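Long-range contacts in dermonecrotic toxin (Pasteurella multocida, PDB 2EBF), which acts as a potent mitogen and dermonecrotic, bone-resorbing toxin of atrophic rhinitis in pigs, represented here by its C-terminal region: residues Tyr267-Tyr272 / Asp428-Asn433; Lys380-Phe385 / Asn440-Lys445. All coordinates share one frame; numbering follows the deposited sequence.

Contact 1 (Tyr267-Tyr272 / Asp428-Asn433); sequences YEEMFY and DAMLFN
Tyr272 and Met430 are the residues of helices 267-273 and 425-434 whose CA atoms lie nearest, 5.8 Å apart, with the axes of the two short segments inclined at 59°. The backbone carbonyl of Tyr272 reaches toward one side of the second helix. Tyr272 O lies 3.6 Å from Met430 CA and 3.4 Å from Asn433 CB, between the roots of two side chains one helical turn apart. A water molecule donates to Tyr272 O at 2.8 Å and to Met430 O at 2.9 Å, tying the two backbones together. Met430 has CG beside its backbone N (chi1 -72°) and an extended chain beyond it, which carries the methyl CE along to the previous turn of the partner helix, 3.8 Å from Glu269 O and 4.2 Å from Glu269 CG. Ile409 of helix 407-418 touches both Glu269 and Met430. The polar ends turn elsewhere: Glu269 OE1 is hydrogen-bonded to His265 ND1, and Tyr272 OH bonds to Ser466 O. Cohesion between these C2-region helices therefore rests on a water-bridged pair of carbonyls and on the packing of Met430 and Asn433, without direct side-chain pairing of charges.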
ATOM      1  N   TYR A 267     -14.084  16.689   0.378  1.00 34.42           N
ATOM      2  CA  TYR A 267     -13.704  17.518   1.512  1.00 34.37           C
ATOM      3  C   TYR A 267     -12.492  18.392   1.196  1.00 34.10           C
ATOM      4  O   TYR A 267     -12.513  19.603   1.418  1.00 33.97           O
ATOM      5  CB  TYR A 267     -13.401  16.623   2.718  1.00 34.79           C
ATOM      6  CG  TYR A 267     -12.876  17.356   3.928  1.00 35.32           C
ATOM      7  CD1 TYR A 267     -11.725  16.925   4.580  1.00 36.18           C
ATOM      8  CD2 TYR A 267     -13.534  18.476   4.426  1.00 35.69           C
ATOM      9  CE1 TYR A 267     -11.245  17.593   5.702  1.00 37.42           C
ATOM     10  CE2 TYR A 267     -13.064  19.152   5.538  1.00 36.79           C
ATOM     11  CZ  TYR A 267     -11.925  18.714   6.171  1.00 37.00           C
ATOM     12  OH  TYR A 267     -11.466  19.398   7.275  1.00 37.92           O
ATOM     13  N   GLU A 268     -11.445  17.767   0.664  1.00 33.42           N
ATOM     14  CA  GLU A 268     -10.175  18.447   0.402  1.00 33.38           C
ATOM     15  C   GLU A 268     -10.270  19.449  -0.738  1.00 33.51           C
ATOM     16  O   GLU A 268      -9.631  20.505  -0.697  1.00 33.43           O
ATOM     17  CB  GLU A 268      -9.068  17.430   0.118  1.00 33.09           C
ATOM     18  CG  GLU A 268      -8.694  16.567   1.319  1.00 32.77           C
ATOM     19  CD  GLU A 268      -9.411  15.226   1.341  1.00 33.53           C
ATOM     20  OE1 GLU A 268     -10.360  15.023   0.546  1.00 31.92           O
ATOM     21  OE2 GLU A 268      -9.012  14.366   2.160  1.00 33.27           O
ATOM     22  N   GLU A 269     -11.059  19.113  -1.753  1.00 33.85           N
ATOM     23  CA  GLU A 269     -11.310  20.037  -2.849  1.00 34.25           C
ATOM     24  C   GLU A 269     -11.945  21.325  -2.326  1.00 34.59           C
ATOM     25  O   GLU A 269     -11.514  22.432  -2.666  1.00 34.40           O
ATOM     26  CB  GLU A 269     -12.216  19.399  -3.895  1.00 34.24           C
ATOM     27  CG  GLU A 269     -12.674  20.387  -4.962  1.00 34.78           C
ATOM     28  CD  GLU A 269     -13.650  19.798  -5.943  1.00 35.82           C
ATOM     29  OE1 GLU A 269     -14.235  20.571  -6.725  1.00 37.30           O
ATOM     30  OE2 GLU A 269     -13.839  18.568  -5.944  1.00 36.52           O
ATOM     31  N   MET A 270     -12.970  21.173  -1.492  1.00 34.75           N
ATOM     32  CA  MET A 270     -13.651  22.319  -0.911  1.00 35.38           C
ATOM     33  C   MET A 270     -12.737  23.125   0.004  1.00 35.43           C
ATOM     34  O   MET A 270     -12.720  24.354  -0.068  1.00 35.63           O
ATOM     35  CB  MET A 270     -14.896  21.872  -0.155  1.00 35.24           C
ATOM     36  CG  MET A 270     -15.946  21.281  -1.050  1.00 34.78           C
ATOM     37  SD  MET A 270     -17.492  21.121  -0.155  1.00 37.03           S
ATOM     38  CE  MET A 270     -18.565  20.555  -1.467  1.00 35.80           C
ATOM     39  N   PHE A 271     -11.969  22.435   0.841  1.00 35.15           N
ATOM     40  CA  PHE A 271     -11.080  23.091   1.798  1.00 35.68           C
ATOM     41  C   PHE A 271     -10.052  24.009   1.135  1.00 35.86           C
ATOM     42  O   PHE A 271      -9.759  25.091   1.650  1.00 36.09           O
ATOM     43  CB  PHE A 271     -10.361  22.062   2.668  1.00 35.76           C
ATOM     44  CG  PHE A 271      -9.446  22.667   3.695  1.00 36.36           C
ATOM     45  CD1 PHE A 271      -9.908  22.941   4.980  1.00 37.71           C
ATOM     46  CD2 PHE A 271      -8.125  22.967   3.381  1.00 37.31           C
ATOM     47  CE1 PHE A 271      -9.066  23.500   5.937  1.00 38.37           C
ATOM     48  CE2 PHE A 271      -7.271  23.530   4.331  1.00 38.87           C
ATOM     49  CZ  PHE A 271      -7.748  23.795   5.615  1.00 38.24           C
ATOM     50  N   TYR A 272      -9.503  23.570   0.005  1.00 35.85           N
ATOM     51  CA  TYR A 272      -8.448  24.329  -0.677  1.00 35.91           C
ATOM     52  C   TYR A 272      -8.967  25.346  -1.693  1.00 36.40           C
ATOM     53  O   TYR A 272      -8.203  26.180  -2.177  1.00 36.67           O
ATOM     54  CB  TYR A 272      -7.409  23.379  -1.300  1.00 35.13           C
ATOM     55  CG  TYR A 272      -6.453  22.819  -0.269  1.00 34.96           C
ATOM     56  CD1 TYR A 272      -6.484  21.466   0.098  1.00 33.32           C
ATOM     57  CD2 TYR A 272      -5.538  23.655   0.371  1.00 34.64           C
ATOM     58  CE1 TYR A 272      -5.604  20.968   1.066  1.00 33.29           C
ATOM     59  CE2 TYR A 272      -4.666  23.167   1.337  1.00 34.89           C
ATOM     60  CZ  TYR A 272      -4.702  21.829   1.680  1.00 34.06           C
ATOM     61  OH  TYR A 272      -3.821  21.375   2.633  1.00 34.26           O
ATOM     62  N   ASP A 428      -8.835  28.680 -10.316  1.00 32.53           N
ATOM     63  CA  ASP A 428      -8.759  30.100  -9.970  1.00 32.44           C
ATOM     64  C   ASP A 428      -8.932  30.317  -8.469  1.00 32.28           C
ATOM     65  O   ASP A 428      -8.142  31.030  -7.840  1.00 32.28           O
ATOM     66  CB  ASP A 428      -9.815  30.890 -10.759  1.00 32.66           C
ATOM     67  CG  ASP A 428      -9.654  32.398 -10.625  1.00 33.08           C
ATOM     68  OD1 ASP A 428      -8.504  32.896 -10.601  1.00 33.50           O
ATOM     69  OD2 ASP A 428     -10.689  33.093 -10.551  1.00 32.55           O
ATOM     70  N   ALA A 429      -9.957  29.682  -7.898  1.00 32.04           N
ATOM     71  CA  ALA A 429     -10.215  29.753  -6.466  1.00 31.94           C
ATOM     72  C   ALA A 429      -9.042  29.191  -5.676  1.00 32.09           C
ATOM     73  O   ALA A 429      -8.620  29.771  -4.666  1.00 31.86           O
ATOM     74  CB  ALA A 429     -11.485  28.995  -6.121  1.00 32.07           C
ATOM     75  N   MET A 430      -8.513  28.060  -6.141  1.00 32.25           N
ATOM     76  CA  MET A 430      -7.378  27.428  -5.472  1.00 32.82           C
ATOM     77  C   MET A 430      -6.138  28.327  -5.508  1.00 32.59           C
ATOM     78  O   MET A 430      -5.417  28.443  -4.502  1.00 32.24           O
ATOM     79  CB  MET A 430      -7.097  26.042  -6.060  1.00 32.61           C
ATOM     80  CG  MET A 430      -8.145  24.992  -5.679  1.00 33.20           C
ATOM     81  SD  MET A 430      -7.582  23.329  -6.083  1.00 34.15           S
ATOM     82  CE  MET A 430      -8.928  22.307  -5.496  1.00 33.58           C
ATOM     83  N   LEU A 431      -5.912  28.988  -6.641  1.00 32.70           N
ATOM     84  CA  LEU A 431      -4.819  29.970  -6.750  1.00 33.21           C
ATOM     85  C   LEU A 431      -4.971  31.129  -5.768  1.00 33.68           C
ATOM     86  O   LEU A 431      -3.996  31.526  -5.126  1.00 33.50           O
ATOM     87  CB  LEU A 431      -4.664  30.499  -8.180  1.00 33.21           C
ATOM     88  CG  LEU A 431      -4.200  29.506  -9.257  1.00 32.62           C
ATOM     89  CD1 LEU A 431      -4.306  30.134 -10.638  1.00 31.98           C
ATOM     90  CD2 LEU A 431      -2.779  28.987  -9.010  1.00 31.97           C
ATOM     91  N   PHE A 432      -6.192  31.657  -5.639  1.00 34.72           N
ATOM     92  CA  PHE A 432      -6.470  32.709  -4.659  1.00 35.40           C
ATOM     93  C   PHE A 432      -6.096  32.280  -3.255  1.00 35.88           C
ATOM     94  O   PHE A 432      -5.524  33.061  -2.492  1.00 35.97           O
ATOM     95  CB  PHE A 432      -7.944  33.125  -4.682  1.00 36.10           C
ATOM     96  CG  PHE A 432      -8.233  34.257  -5.608  1.00 36.38           C
ATOM     97  CD1 PHE A 432      -9.219  34.142  -6.575  1.00 37.87           C
ATOM     98  CD2 PHE A 432      -7.498  35.440  -5.530  1.00 38.07           C
ATOM     99  CE1 PHE A 432      -9.490  35.195  -7.444  1.00 37.33           C
ATOM    100  CE2 PHE A 432      -7.754  36.501  -6.399  1.00 38.93           C
ATOM    101  CZ  PHE A 432      -8.761  36.380  -7.353  1.00 38.21           C
ATOM    102  N   ASN A 433      -6.429  31.034  -2.922  1.00 36.03           N
ATOM    103  CA  ASN A 433      -6.076  30.470  -1.636  1.00 36.55           C
ATOM    104  C   ASN A 433      -4.576  30.360  -1.439  1.00 36.84           C
ATOM    105  O   ASN A 433      -4.053  30.793  -0.410  1.00 36.96           O
ATOM    106  CB  ASN A 433      -6.740  29.115  -1.461  1.00 36.57           C
ATOM    107  CG  ASN A 433      -8.140  29.238  -0.955  1.00 37.40           C
ATOM    108  OD1 ASN A 433      -9.077  29.490  -1.716  1.00 37.48           O
ATOM    109  ND2 ASN A 433      -8.301  29.072   0.346  1.00 38.74           N
TER
HETATM  110  O   HOH W   1      -5.471  26.168  -2.738  1.00 31.57           O

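Contact 2 (Lys380-Phe385 / Asn440-Lys445); sequences KSIDFF and NGAFRK
Ile382 carries most of this contact, sending its two branches to neighbouring residues at the start of helix 442-452. CG1 stands beside the backbone N (chi1 -65°), and the chain then runs on nearly extended (chi2 166°), bringing CD1 over one face of the Phe443 ring. The methyl sits 3.8 Å from the ring centroid and only 10° off its normal, a CH-pi contact in which the two side chains cross at about a right angle. The other branch, CG2, points at Ala442, 3.9 Å from its CB and 3.4 Å from its carbonyl O. Phe443 starts out away from helix 379-387, but its ring swings back to receive the isoleucine. The two helices belong to the alpha/beta part of the C2 region, built around a mixed sheet with a parallel core: helix 379-387 follows strand 372-376, and helix 442-452 precedes the edge strand 456-461. Ile382 also touches Phe501 of the sheet and Leu446 on the next turn of the partner helix. Gly441 takes the N-cap position with positive phi, while Asp435 accepts from the backbone N atoms of Phe443 and Arg444 in this first turn. At the rim, Asp383 OD1 lies 4.3 Å from Lys445 NZ, opposite charges beyond salt-bridge distance that may attract weakly.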
ATOM      1  N   LYS A 380       9.276  33.809  -2.732  1.00 32.19           N
ATOM      2  CA  LYS A 380      10.649  34.245  -3.022  1.00 32.35           C
ATOM      3  C   LYS A 380      11.337  33.362  -4.063  1.00 31.66           C
ATOM      4  O   LYS A 380      12.047  33.865  -4.944  1.00 30.68           O
ATOM      5  CB  LYS A 380      11.515  34.282  -1.757  1.00 33.13           C
ATOM      6  CG  LYS A 380      11.143  35.377  -0.770  1.00 35.87           C
ATOM      7  CD  LYS A 380      12.377  36.062  -0.184  1.00 39.11           C
ATOM      8  CE  LYS A 380      12.789  37.305  -0.981  1.00 40.17           C
ATOM      9  NZ  LYS A 380      13.807  37.039  -2.050  1.00 40.71           N
ATOM     10  N   SER A 381      11.139  32.047  -3.939  1.00 30.97           N
ATOM     11  CA  SER A 381      11.671  31.081  -4.906  1.00 30.58           C
ATOM     12  C   SER A 381      11.010  31.241  -6.270  1.00 30.13           C
ATOM     13  O   SER A 381      11.698  31.264  -7.296  1.00 30.10           O
ATOM     14  CB  SER A 381      11.500  29.641  -4.404  1.00 30.30           C
ATOM     15  OG  SER A 381      12.389  29.363  -3.328  1.00 30.97           O
ATOM     16  N   ILE A 382       9.682  31.359  -6.280  1.00 29.68           N
ATOM     17  CA  ILE A 382       8.944  31.529  -7.527  1.00 29.92           C
ATOM     18  C   ILE A 382       9.373  32.816  -8.248  1.00 30.08           C
ATOM     19  O   ILE A 382       9.600  32.809  -9.459  1.00 29.97           O
ATOM     20  CB  ILE A 382       7.403  31.494  -7.312  1.00 29.76           C
ATOM     21  CG1 ILE A 382       6.960  30.102  -6.813  1.00 30.12           C
ATOM     22  CG2 ILE A 382       6.682  31.866  -8.610  1.00 30.06           C
ATOM     23  CD1 ILE A 382       5.528  30.041  -6.246  1.00 30.09           C
ATOM     24  N   ASP A 383       9.497  33.911  -7.498  1.00 30.48           N
ATOM     25  CA  ASP A 383       9.947  35.187  -8.073  1.00 30.49           C
ATOM     26  C   ASP A 383      11.355  35.108  -8.665  1.00 29.82           C
ATOM     27  O   ASP A 383      11.602  35.644  -9.748  1.00 29.60           O
ATOM     28  CB  ASP A 383       9.852  36.316  -7.046  1.00 31.21           C
ATOM     29  CG  ASP A 383       8.416  36.731  -6.759  1.00 33.40           C
ATOM     30  OD1 ASP A 383       7.561  36.653  -7.670  1.00 37.68           O
ATOM     31  OD2 ASP A 383       8.138  37.153  -5.622  1.00 36.35           O
ATOM     32  N   PHE A 384      12.271  34.441  -7.960  1.00 29.12           N
ATOM     33  CA  PHE A 384      13.623  34.201  -8.480  1.00 28.39           C
ATOM     34  C   PHE A 384      13.592  33.430  -9.803  1.00 28.13           C
ATOM     35  O   PHE A 384      14.280  33.783 -10.761  1.00 27.76           O
ATOM     36  CB  PHE A 384      14.474  33.428  -7.461  1.00 28.36           C
ATOM     37  CG  PHE A 384      15.843  33.082  -7.968  1.00 28.41           C
ATOM     38  CD1 PHE A 384      16.073  31.880  -8.630  1.00 28.01           C
ATOM     39  CD2 PHE A 384      16.900  33.971  -7.806  1.00 28.04           C
ATOM     40  CE1 PHE A 384      17.329  31.572  -9.117  1.00 29.52           C
ATOM     41  CE2 PHE A 384      18.164  33.667  -8.289  1.00 28.93           C
ATOM     42  CZ  PHE A 384      18.377  32.472  -8.951  1.00 29.03           C
ATOM     43  N   PHE A 385      12.804  32.359  -9.835  1.00 27.78           N
ATOM     44  CA  PHE A 385      12.648  31.556 -11.042  1.00 27.42           C
ATOM     45  C   PHE A 385      12.133  32.433 -12.193  1.00 27.06           C
ATOM     46  O   PHE A 385      12.724  32.472 -13.281  1.00 26.45           O
ATOM     47  CB  PHE A 385      11.700  30.374 -10.774  1.00 27.55           C
ATOM     48  CG  PHE A 385      11.357  29.599 -12.000  1.00 27.67           C
ATOM     49  CD1 PHE A 385      10.079  29.670 -12.548  1.00 28.02           C
ATOM     50  CD2 PHE A 385      12.325  28.828 -12.639  1.00 28.79           C
ATOM     51  CE1 PHE A 385       9.768  28.974 -13.701  1.00 28.59           C
ATOM     52  CE2 PHE A 385      12.014  28.127 -13.804  1.00 28.48           C
ATOM     53  CZ  PHE A 385      10.738  28.195 -14.328  1.00 27.70           C
ATOM     54  N   ASN A 440      -2.036  39.640  -7.661  1.00 45.82           N
ATOM     55  CA  ASN A 440      -0.806  39.485  -8.435  1.00 45.44           C
ATOM     56  C   ASN A 440      -0.263  38.073  -8.261  1.00 44.42           C
ATOM     57  O   ASN A 440      -0.085  37.352  -9.249  1.00 45.08           O
ATOM     58  CB  ASN A 440       0.238  40.542  -8.039  1.00 45.95           C
ATOM     59  CG  ASN A 440      -0.229  41.967  -8.322  1.00 47.33           C
ATOM     60  OD1 ASN A 440      -0.114  42.463  -9.447  1.00 47.88           O
ATOM     61  ND2 ASN A 440      -0.747  42.635  -7.290  1.00 48.90           N
ATOM     62  N   GLY A 441      -0.019  37.696  -7.004  1.00 42.93           N
ATOM     63  CA  GLY A 441       0.263  36.321  -6.583  1.00 40.52           C
ATOM     64  C   GLY A 441       1.253  35.485  -7.377  1.00 38.95           C
ATOM     65  O   GLY A 441       1.082  35.280  -8.580  1.00 38.58           O
ATOM     66  N   ALA A 442       2.261  34.968  -6.676  1.00 37.80           N
ATOM     67  CA  ALA A 442       3.357  34.183  -7.268  1.00 36.28           C
ATOM     68  C   ALA A 442       2.916  32.903  -7.980  1.00 35.50           C
ATOM     69  O   ALA A 442       3.398  32.603  -9.082  1.00 35.47           O
ATOM     70  CB  ALA A 442       4.404  33.861  -6.209  1.00 36.13           C
ATOM     71  N   PHE A 443       2.017  32.142  -7.351  1.00 34.33           N
ATOM     72  CA  PHE A 443       1.524  30.899  -7.953  1.00 33.22           C
ATOM     73  C   PHE A 443       0.758  31.196  -9.241  1.00 32.51           C
ATOM     74  O   PHE A 443       0.946  30.527 -10.259  1.00 31.95           O
ATOM     75  CB  PHE A 443       0.668  30.096  -6.962  1.00 33.06           C
ATOM     76  CG  PHE A 443       1.471  29.414  -5.864  1.00 32.79           C
ATOM     77  CD1 PHE A 443       1.581  29.990  -4.600  1.00 32.52           C
ATOM     78  CD2 PHE A 443       2.119  28.200  -6.103  1.00 32.27           C
ATOM     79  CE1 PHE A 443       2.320  29.359  -3.580  1.00 32.20           C
ATOM     80  CE2 PHE A 443       2.852  27.562  -5.100  1.00 32.41           C
ATOM     81  CZ  PHE A 443       2.952  28.139  -3.835  1.00 32.26           C
ATOM     82  N   ARG A 444      -0.090  32.222  -9.191  1.00 31.86           N
ATOM     83  CA  ARG A 444      -0.802  32.707 -10.372  1.00 31.62           C
ATOM     84  C   ARG A 444       0.173  33.156 -11.459  1.00 31.46           C
ATOM     85  O   ARG A 444       0.033  32.786 -12.626  1.00 31.55           O
ATOM     86  CB  ARG A 444      -1.732  33.857  -9.979  1.00 31.55           C
ATOM     87  CG  ARG A 444      -2.628  34.350 -11.088  1.00 31.41           C
ATOM     88  CD  ARG A 444      -3.664  35.353 -10.574  1.00 31.38           C
ATOM     89  NE  ARG A 444      -4.586  34.751  -9.604  1.00 31.58           N
ATOM     90  CZ  ARG A 444      -5.655  34.018  -9.915  1.00 31.26           C
ATOM     91  NH1 ARG A 444      -5.971  33.776 -11.182  1.00 30.42           N
ATOM     92  NH2 ARG A 444      -6.416  33.520  -8.948  1.00 31.18           N
ATOM     93  N   LYS A 445       1.162  33.951 -11.062  1.00 31.40           N
ATOM     94  CA  LYS A 445       2.198  34.434 -11.977  1.00 31.55           C
ATOM     95  C   LYS A 445       2.997  33.310 -12.626  1.00 31.14           C
ATOM     96  O   LYS A 445       3.339  33.384 -13.818  1.00 30.50           O
ATOM     97  CB  LYS A 445       3.140  35.393 -11.253  1.00 32.01           C
ATOM     98  CG  LYS A 445       2.699  36.852 -11.324  1.00 34.32           C
ATOM     99  CD  LYS A 445       3.362  37.705 -10.246  1.00 38.07           C
ATOM    100  CE  LYS A 445       4.733  38.207 -10.667  1.00 40.68           C
ATOM    101  NZ  LYS A 445       5.108  39.447  -9.908  1.00 42.96           N
TER

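How the contacts relate
Contacts 1 and 2 lie about 18 Å apart between centres and are joined through consecutive helices, 425-434 and 442-452. Arg444 makes the link: its NH2 forms a 2.7 Å salt bridge with Asp428 OD1 and approaches Phe432 CD1 at 3.7 Å as part of a cation-pi contact. Leu431 packs beside it, with CD2 4.2 Å from Phe443 CB. Helix 425-434 thus packs on 267-272 and helix 442-452 on 380-385, and the segments of the two contacts alternate along the chain. All four segments lie in the C2 region, whereas the phosphonate pocket, Gly624 to Ser628, which includes Cys626 of the Cys620-Cys626 disulfide, falls in the C3 range, to which neither contact contributes residues.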